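Side-chain contacts in GNA33 (Neisseria gonorrhoeae FA 1090, PDB 2G5D), which probably cleaves the glycosidic bond between N-acetylmuramic acid and N-acetylglucosamine in peptidoglycan as an exolytic transglycosylase, leaving a 1,6-anhydro ring on the muramic acid: residues Q63-G68 with Q76-V81; K364-L369 with Y387-G392. One frame throughout, in Å; residues are numbered along the deposited sequence.

Contact 1. Residues Q63-G68 with Q76-V81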
ATOM      1  N   GLN A  63     -14.931 -11.094   6.563  1.00 27.65           N
ATOM      2  CA  GLN A  63     -14.751  -9.720   7.065  1.00 27.97           C
ATOM      3  C   GLN A  63     -13.954  -8.867   6.071  1.00 27.61           C
ATOM      4  O   GLN A  63     -14.356  -7.757   5.715  1.00 27.75           O
ATOM      5  CB  GLN A  63     -14.032  -9.719   8.416  1.00 28.24           C
ATOM      6  CG  GLN A  63     -14.916 -10.130   9.584  1.00 29.08           C
ATOM      7  CD  GLN A  63     -14.128 -10.268  10.850  1.00 27.08           C
ATOM      8  OE1 GLN A  63     -13.266 -11.149  10.967  1.00 29.69           O
ATOM      9  NE2 GLN A  63     -14.399  -9.422  11.800  1.00 24.60           N
ATOM     10  N   SER A  64     -12.822  -9.392   5.618  1.00 28.09           N
ATOM     11  CA  SER A  64     -11.941  -8.652   4.726  1.00 28.13           C
ATOM     12  C   SER A  64     -12.653  -8.352   3.392  1.00 27.90           C
ATOM     13  O   SER A  64     -12.627  -7.209   2.909  1.00 28.06           O
ATOM     14  CB  SER A  64     -10.651  -9.452   4.540  1.00 28.74           C
ATOM     15  OG  SER A  64      -9.666  -8.734   3.834  1.00 28.65           O
ATOM     16  N   PHE A  65     -13.327  -9.351   2.813  1.00 28.03           N
ATOM     17  CA  PHE A  65     -14.100  -9.143   1.552  1.00 28.24           C
ATOM     18  C   PHE A  65     -15.197  -8.076   1.673  1.00 27.72           C
ATOM     19  O   PHE A  65     -15.374  -7.255   0.768  1.00 27.94           O
ATOM     20  CB  PHE A  65     -14.688 -10.464   1.000  1.00 28.63           C
ATOM     21  CG  PHE A  65     -15.307 -10.322  -0.383  1.00 28.81           C
ATOM     22  CD1 PHE A  65     -14.526 -10.007  -1.493  1.00 30.43           C
ATOM     23  CD2 PHE A  65     -16.679 -10.487  -0.561  1.00 29.82           C
ATOM     24  CE1 PHE A  65     -15.106  -9.858  -2.765  1.00 28.87           C
ATOM     25  CE2 PHE A  65     -17.279 -10.350  -1.833  1.00 26.28           C
ATOM     26  CZ  PHE A  65     -16.493 -10.043  -2.937  1.00 28.27           C
ATOM     27  N   ARG A  66     -15.948  -8.120   2.776  1.00 27.70           N
ATOM     28  CA  ARG A  66     -17.010  -7.148   3.105  1.00 27.34           C
ATOM     29  C   ARG A  66     -16.505  -5.713   3.166  1.00 27.60           C
ATOM     30  O   ARG A  66     -17.186  -4.799   2.695  1.00 26.88           O
ATOM     31  CB  ARG A  66     -17.700  -7.491   4.454  1.00 28.58           C
ATOM     32  CG  ARG A  66     -18.794  -8.599   4.442  1.00 27.70           C
ATOM     33  CD  ARG A  66     -19.623  -8.461   5.734  1.00 27.47           C
ATOM     34  NE  ARG A  66     -20.537  -9.579   5.970  1.00 28.13           N
ATOM     35  CZ  ARG A  66     -21.402  -9.645   6.987  1.00 29.20           C
ATOM     36  NH1 ARG A  66     -21.486  -8.651   7.862  1.00 26.52           N
ATOM     37  NH2 ARG A  66     -22.184 -10.710   7.129  1.00 27.42           N
ATOM     38  N   LEU A  67     -15.313  -5.509   3.744  1.00 26.35           N
ATOM     39  CA  LEU A  67     -14.676  -4.182   3.757  1.00 26.57           C
ATOM     40  C   LEU A  67     -14.386  -3.658   2.327  1.00 26.84           C
ATOM     41  O   LEU A  67     -14.639  -2.494   2.016  1.00 25.67           O
ATOM     42  CB  LEU A  67     -13.385  -4.212   4.607  1.00 26.45           C
ATOM     43  CG  LEU A  67     -13.481  -4.441   6.119  1.00 26.40           C
ATOM     44  CD1 LEU A  67     -12.157  -4.968   6.733  1.00 30.64           C
ATOM     45  CD2 LEU A  67     -13.914  -3.206   6.850  1.00 27.10           C
ATOM     46  N   GLY A  68     -13.853  -4.519   1.463  1.00 26.54           N
ATOM     47  CA  GLY A  68     -13.594  -4.138   0.080  1.00 27.53           C
ATOM     48  C   GLY A  68     -14.874  -3.798  -0.688  1.00 27.97           C
ATOM     49  O   GLY A  68     -14.857  -2.920  -1.537  1.00 29.39           O
ATOM     50  N   GLN A  76     -19.070  -3.419 -12.089  1.00 33.90           N
ATOM     51  CA  GLN A  76     -19.833  -4.381 -12.879  1.00 33.18           C
ATOM     52  C   GLN A  76     -19.378  -5.830 -12.675  1.00 31.28           C
ATOM     53  O   GLN A  76     -18.200  -6.168 -12.830  1.00 30.35           O
ATOM     54  CB  GLN A  76     -19.824  -3.996 -14.360  1.00 33.57           C
ATOM     55  CG  GLN A  76     -20.779  -4.800 -15.283  1.00 35.74           C
ATOM     56  CD  GLN A  76     -22.171  -5.049 -14.702  1.00 38.71           C
ATOM     57  OE1 GLN A  76     -22.845  -4.130 -14.217  1.00 40.55           O
ATOM     58  NE2 GLN A  76     -22.620  -6.300 -14.780  1.00 38.45           N
ATOM     59  N   GLY A  77     -20.335  -6.676 -12.312  1.00 30.30           N
ATOM     60  CA  GLY A  77     -20.080  -8.099 -12.142  1.00 29.56           C
ATOM     61  C   GLY A  77     -19.790  -8.531 -10.710  1.00 29.98           C
ATOM     62  O   GLY A  77     -19.675  -9.735 -10.441  1.00 29.32           O
ATOM     63  N   TRP A  78     -19.707  -7.559  -9.793  1.00 30.15           N
ATOM     64  CA  TRP A  78     -19.402  -7.826  -8.382  1.00 30.12           C
ATOM     65  C   TRP A  78     -20.582  -7.532  -7.447  1.00 30.05           C
ATOM     66  O   TRP A  78     -20.491  -7.788  -6.258  1.00 30.77           O
ATOM     67  CB  TRP A  78     -18.159  -7.024  -7.912  1.00 29.30           C
ATOM     68  CG  TRP A  78     -16.816  -7.487  -8.486  1.00 29.01           C
ATOM     69  CD1 TRP A  78     -16.208  -7.013  -9.619  1.00 27.28           C
ATOM     70  CD2 TRP A  78     -15.918  -8.476  -7.930  1.00 28.25           C
ATOM     71  NE1 TRP A  78     -15.006  -7.637  -9.806  1.00 28.57           N
ATOM     72  CE2 TRP A  78     -14.800  -8.546  -8.797  1.00 26.64           C
ATOM     73  CE3 TRP A  78     -15.957  -9.312  -6.789  1.00 28.52           C
ATOM     74  CZ2 TRP A  78     -13.729  -9.413  -8.577  1.00 28.50           C
ATOM     75  CZ3 TRP A  78     -14.877 -10.163  -6.555  1.00 27.90           C
ATOM     76  CH2 TRP A  78     -13.787 -10.218  -7.450  1.00 28.58           C
ATOM     77  N   GLN A  79     -21.689  -7.029  -7.990  1.00 30.15           N
ATOM     78  CA  GLN A  79     -22.838  -6.591  -7.198  1.00 30.20           C
ATOM     79  C   GLN A  79     -23.456  -7.715  -6.372  1.00 29.63           C
ATOM     80  O   GLN A  79     -23.708  -7.545  -5.180  1.00 29.25           O
ATOM     81  CB  GLN A  79     -23.940  -5.983  -8.091  1.00 29.82           C
ATOM     82  CG  GLN A  79     -23.507  -4.819  -8.986  1.00 31.34           C
ATOM     83  CD  GLN A  79     -23.172  -5.244 -10.420  1.00 31.17           C
ATOM     84  OE1 GLN A  79     -22.624  -6.323 -10.664  1.00 31.38           O
ATOM     85  NE2 GLN A  79     -23.502  -4.384 -11.370  1.00 31.14           N
ATOM     86  N   ASP A  80     -23.739  -8.837  -7.035  1.00 29.08           N
ATOM     87  CA  ASP A  80     -24.321 -10.026  -6.406  1.00 28.35           C
ATOM     88  C   ASP A  80     -23.448 -10.681  -5.314  1.00 28.07           C
ATOM     89  O   ASP A  80     -23.953 -10.977  -4.219  1.00 27.51           O
ATOM     90  CB  ASP A  80     -24.718 -11.056  -7.479  1.00 27.93           C
ATOM     91  CG  ASP A  80     -26.070 -10.774  -8.080  1.00 28.14           C
ATOM     92  OD1 ASP A  80     -26.424 -11.471  -9.057  1.00 27.88           O
ATOM     93  OD2 ASP A  80     -26.792  -9.868  -7.575  1.00 27.58           O
ATOM     94  N   VAL A  81     -22.163 -10.906  -5.596  1.00 28.06           N
ATOM     95  CA  VAL A  81     -21.252 -11.426  -4.549  1.00 28.11           C
ATOM     96  C   VAL A  81     -21.135 -10.472  -3.349  1.00 29.26           C
ATOM     97  O   VAL A  81     -21.156 -10.905  -2.192  1.00 29.42           O
ATOM     98  CB  VAL A  81     -19.845 -11.898  -5.077  1.00 28.72           C
ATOM     99  CG1 VAL A  81     -19.984 -13.165  -5.967  1.00 26.86           C
ATOM    100  CG2 VAL A  81     -19.071 -10.752  -5.799  1.00 26.97           C
TER
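The far end of the F65 ring abuts W78 and V81, which lie side by side beyond its tip; no hydrogen bond crosses the two segments, and the contact is mainly apolar. Its CG stands anti to the backbone N (chi1 -172°), which sends the phenyl outward from helix 58-72 to the start of helix 79-86. F65 CE1 lies 3.8 Å from W78 CZ3, on the benzo part of the indole, and W78 CE3 sits in the plane of the phenyl at its edge. The phenyl rim, not its face, therefore does the touching. V81 adds a methyl to the same rim, with V81 CG2 3.9 Å from F65 CZ, and V81 O lies at the ring edge beside F65 CE2. All three residues are buried; M371 of strand 365-375 also touches F65, while L412 and P413 pack against W78.

Two side-chain hydrogen bonds lie within residues 76-79. The Q79 amide bridges two partners: Q79 NE2 donates to Q76 OE1 at 2.9 Å, and G77 N donates to Q79 OE1 at 2.8 Å. In both, the donor stands above the acceptor's carbonyl plane. With both ends of its amide engaged, Q79 ties together the turn before its helix.

C82, whose disulfide to C69 joins the same two helices, also touches F65. The arrangement is that of a disulfide-linked helical hairpin, with an aromatic side chain filling the join between its arms.

Contact 2. Residues K364-L369 with Y387-G392; sequences KALNRL and YFWGYG
R368 NH1 is gripped by two oxygens: it donates to Y387 OH at 2.8 Å and forms a salt bridge with E337 OE2. Both segments belong to the 3D domain, of the double-psi beta-barrel clan, and their strands run at 91° to each other with axes 11.2 Å apart at closest approach. That separation is too wide for backbone pairing, so side chains make the whole contact, consistent with strands that face each other across the interior of such a barrel.

The bond to Y387 is moderately bent, with an N-H...O angle of 144°, but the hydroxyl lies close to the guanidinium plane, at its edge. R368 reaches it with a chain bent at chi2 (-97°), which carries CD past the hydroxyl as well. NH1 is thus shared between a hydroxyl and a carboxylate, which probably fixes the rotation of the guanidinium.

L366 supplies the apolar half through its two methyls. One of them, L366 CD2, rests 3.7 Å above the guanidinium plane of R368, over its centre, and so covers one face of the charged group. The other, L366 CD1, lies over a face of the Y387 ring, offset toward the rim, 4.3 Å from Y387 CZ. It also meets W389 CZ2 at 4.3 Å, and so is shared by the two aromatic side chains.

Within residues 387-392, W389 folds back on Y387. Its indole NH is bonded to Q402, and residues of helix 393-401 touch the same side chain. The two rings meet with the tyrosine edge against the indole face: Y387 CE2 stands 3.4 Å above the plane of W389, over the middle of the indole, near the CD2-CE2 bond its two rings share.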
ATOM      1  N   LYS A 364       7.276 -22.088   8.637  1.00 40.10           N
ATOM      2  CA  LYS A 364       6.160 -23.028   8.442  1.00 39.66           C
ATOM      3  C   LYS A 364       5.193 -22.551   7.350  1.00 38.81           C
ATOM      4  O   LYS A 364       5.249 -21.389   6.916  1.00 38.90           O
ATOM      5  CB  LYS A 364       5.374 -23.218   9.747  1.00 39.57           C
ATOM      6  CG  LYS A 364       6.072 -24.008  10.858  1.00 40.72           C
ATOM      7  CD  LYS A 364       5.215 -23.957  12.119  1.00 40.50           C
ATOM      8  CE  LYS A 364       5.936 -24.495  13.338  1.00 42.58           C
ATOM      9  NZ  LYS A 364       5.137 -24.198  14.559  1.00 43.25           N
ATOM     10  N   ALA A 365       4.287 -23.443   6.941  1.00 37.48           N
ATOM     11  CA  ALA A 365       3.333 -23.161   5.870  1.00 35.68           C
ATOM     12  C   ALA A 365       2.358 -22.044   6.255  1.00 34.99           C
ATOM     13  O   ALA A 365       1.712 -22.101   7.316  1.00 33.94           O
ATOM     14  CB  ALA A 365       2.576 -24.443   5.465  1.00 35.64           C
ATOM     15  N   LEU A 366       2.277 -21.036   5.384  1.00 32.80           N
ATOM     16  CA  LEU A 366       1.409 -19.893   5.586  1.00 32.67           C
ATOM     17  C   LEU A 366       0.438 -19.876   4.402  1.00 31.30           C
ATOM     18  O   LEU A 366       0.798 -19.395   3.351  1.00 30.36           O
ATOM     19  CB  LEU A 366       2.230 -18.597   5.592  1.00 32.04           C
ATOM     20  CG  LEU A 366       1.788 -17.353   6.369  1.00 33.69           C
ATOM     21  CD1 LEU A 366       1.792 -16.141   5.446  1.00 30.20           C
ATOM     22  CD2 LEU A 366       0.447 -17.495   7.099  1.00 35.30           C
ATOM     23  N   ASN A 367      -0.753 -20.448   4.590  1.00 31.93           N
ATOM     24  CA  ASN A 367      -1.789 -20.569   3.529  1.00 32.31           C
ATOM     25  C   ASN A 367      -3.044 -19.807   3.938  1.00 32.43           C
ATOM     26  O   ASN A 367      -3.665 -20.097   4.973  1.00 32.70           O
ATOM     27  CB  ASN A 367      -2.154 -22.046   3.224  1.00 31.85           C
ATOM     28  CG  ASN A 367      -0.939 -22.926   2.900  1.00 32.13           C
ATOM     29  OD1 ASN A 367      -0.057 -22.551   2.150  1.00 31.57           O
ATOM     30  ND2 ASN A 367      -0.920 -24.117   3.466  1.00 31.06           N
ATOM     31  N   ARG A 368      -3.419 -18.810   3.139  1.00 32.75           N
ATOM     32  CA  ARG A 368      -4.383 -17.827   3.563  1.00 31.29           C
ATOM     33  C   ARG A 368      -5.244 -17.362   2.408  1.00 29.89           C
ATOM     34  O   ARG A 368      -4.720 -17.032   1.358  1.00 29.89           O
ATOM     35  CB  ARG A 368      -3.639 -16.597   4.136  1.00 32.70           C
ATOM     36  CG  ARG A 368      -2.954 -16.818   5.494  1.00 34.89           C
ATOM     37  CD  ARG A 368      -3.849 -16.320   6.623  1.00 34.46           C
ATOM     38  NE  ARG A 368      -3.433 -16.874   7.905  1.00 36.50           N
ATOM     39  CZ  ARG A 368      -2.604 -16.289   8.772  1.00 39.47           C
ATOM     40  NH1 ARG A 368      -2.058 -15.088   8.524  1.00 37.87           N
ATOM     41  NH2 ARG A 368      -2.306 -16.931   9.910  1.00 39.26           N
ATOM     42  N   LEU A 369      -6.557 -17.328   2.602  1.00 28.37           N
ATOM     43  CA  LEU A 369      -7.414 -16.586   1.674  1.00 27.68           C
ATOM     44  C   LEU A 369      -7.452 -15.127   2.080  1.00 27.93           C
ATOM     45  O   LEU A 369      -8.198 -14.743   2.996  1.00 28.11           O
ATOM     46  CB  LEU A 369      -8.841 -17.149   1.604  1.00 27.34           C
ATOM     47  CG  LEU A 369      -9.718 -16.469   0.541  1.00 26.98           C
ATOM     48  CD1 LEU A 369      -9.111 -16.676  -0.840  1.00 24.51           C
ATOM     49  CD2 LEU A 369     -11.122 -17.054   0.612  1.00 23.26           C
ATOM     50  N   TYR A 387       2.176  -8.728   1.326  1.00 27.83           N
ATOM     51  CA  TYR A 387       1.272  -9.271   2.312  1.00 28.51           C
ATOM     52  C   TYR A 387       1.110  -8.250   3.437  1.00 28.40           C
ATOM     53  O   TYR A 387       2.097  -7.868   4.060  1.00 28.92           O
ATOM     54  CB  TYR A 387       1.861 -10.606   2.813  1.00 29.39           C
ATOM     55  CG  TYR A 387       0.959 -11.357   3.739  1.00 30.93           C
ATOM     56  CD1 TYR A 387       0.061 -12.293   3.255  1.00 33.34           C
ATOM     57  CD2 TYR A 387       0.995 -11.127   5.104  1.00 32.51           C
ATOM     58  CE1 TYR A 387      -0.801 -12.980   4.118  1.00 33.57           C
ATOM     59  CE2 TYR A 387       0.143 -11.808   5.972  1.00 33.70           C
ATOM     60  CZ  TYR A 387      -0.748 -12.723   5.472  1.00 31.36           C
ATOM     61  OH  TYR A 387      -1.563 -13.404   6.329  1.00 32.11           O
ATOM     62  N   PHE A 388      -0.116  -7.754   3.659  1.00 28.39           N
ATOM     63  CA  PHE A 388      -0.318  -6.733   4.676  1.00 27.85           C
ATOM     64  C   PHE A 388      -0.448  -7.357   6.065  1.00 28.34           C
ATOM     65  O   PHE A 388      -1.380  -8.108   6.343  1.00 28.06           O
ATOM     66  CB  PHE A 388      -1.508  -5.799   4.356  1.00 27.90           C
ATOM     67  CG  PHE A 388      -1.713  -4.724   5.391  1.00 28.03           C
ATOM     68  CD1 PHE A 388      -0.731  -3.755   5.612  1.00 26.76           C
ATOM     69  CD2 PHE A 388      -2.859  -4.704   6.173  1.00 28.63           C
ATOM     70  CE1 PHE A 388      -0.886  -2.795   6.581  1.00 26.27           C
ATOM     71  CE2 PHE A 388      -3.026  -3.737   7.134  1.00 27.91           C
ATOM     72  CZ  PHE A 388      -2.042  -2.773   7.335  1.00 28.16           C
ATOM     73  N   TRP A 389       0.512  -7.047   6.937  1.00 28.15           N
ATOM     74  CA  TRP A 389       0.562  -7.664   8.254  1.00 28.59           C
ATOM     75  C   TRP A 389      -0.259  -6.988   9.353  1.00 28.40           C
ATOM     76  O   TRP A 389      -0.516  -7.605  10.379  1.00 28.00           O
ATOM     77  CB  TRP A 389       2.012  -7.880   8.696  1.00 29.21           C
ATOM     78  CG  TRP A 389       2.613  -9.112   8.094  1.00 29.92           C
ATOM     79  CD1 TRP A 389       3.527  -9.179   7.071  1.00 31.47           C
ATOM     80  CD2 TRP A 389       2.345 -10.468   8.476  1.00 30.97           C
ATOM     81  NE1 TRP A 389       3.849 -10.495   6.803  1.00 30.95           N
ATOM     82  CE2 TRP A 389       3.147 -11.304   7.660  1.00 30.87           C
ATOM     83  CE3 TRP A 389       1.512 -11.061   9.438  1.00 30.77           C
ATOM     84  CZ2 TRP A 389       3.119 -12.705   7.760  1.00 31.34           C
ATOM     85  CZ3 TRP A 389       1.506 -12.465   9.552  1.00 31.79           C
ATOM     86  CH2 TRP A 389       2.299 -13.261   8.715  1.00 30.53           C
ATOM     87  N   GLY A 390      -0.724  -5.761   9.123  1.00 28.25           N
ATOM     88  CA  GLY A 390      -1.479  -5.035  10.130  1.00 28.17           C
ATOM     89  C   GLY A 390      -0.651  -3.914  10.726  1.00 28.43           C
ATOM     90  O   GLY A 390       0.368  -3.512  10.158  1.00 27.16           O
ATOM     91  N   TYR A 391      -1.083  -3.444  11.892  1.00 29.80           N
ATOM     92  CA  TYR A 391      -0.483  -2.283  12.523  1.00 31.17           C
ATOM     93  C   TYR A 391       0.362  -2.678  13.732  1.00 31.44           C
ATOM     94  O   TYR A 391       0.101  -3.694  14.373  1.00 31.76           O
ATOM     95  CB  TYR A 391      -1.574  -1.257  12.887  1.00 32.65           C
ATOM     96  CG  TYR A 391      -2.078  -1.275  14.336  1.00 34.79           C
ATOM     97  CD1 TYR A 391      -3.283  -1.911  14.684  1.00 37.10           C
ATOM     98  CD2 TYR A 391      -1.375  -0.618  15.340  1.00 36.32           C
ATOM     99  CE1 TYR A 391      -3.752  -1.900  16.015  1.00 37.08           C
ATOM    100  CE2 TYR A 391      -1.823  -0.601  16.665  1.00 37.21           C
ATOM    101  CZ  TYR A 391      -3.011  -1.242  16.999  1.00 37.08           C
ATOM    102  OH  TYR A 391      -3.430  -1.201  18.325  1.00 37.81           O
ATOM    103  N   GLY A 392       1.385  -1.878  14.030  1.00 31.28           N
ATOM    104  CA  GLY A 392       2.168  -2.070  15.237  1.00 31.70           C
ATOM    105  C   GLY A 392       3.512  -2.741  15.034  1.00 31.86           C
ATOM    106  O   GLY A 392       3.867  -3.122  13.911  1.00 31.51           O
TER

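In the fold
From the N terminus, helix 58-72 leads through a short turn into helix 79-86, and contact 1 closes that tight loop, with only seven residues between its segments. The chain then runs through strands 103-110 and 116-129 and a long further stretch before strand 365-375. There contact 2 closes a second loop, of 17 residues, between strands 365-375 and 384-391. The loops follow in series, neither enclosing nor crossing the other. The centres of contacts 1 and 2 lie about 21 Å apart, and the nearest atoms of contacts 1 and 2 about 6 Å apart, without touching. Strand 365-375 links them: its early part forms contact 2, and L369 O accepts a hydrogen bond from S61 OG of helix 58-72.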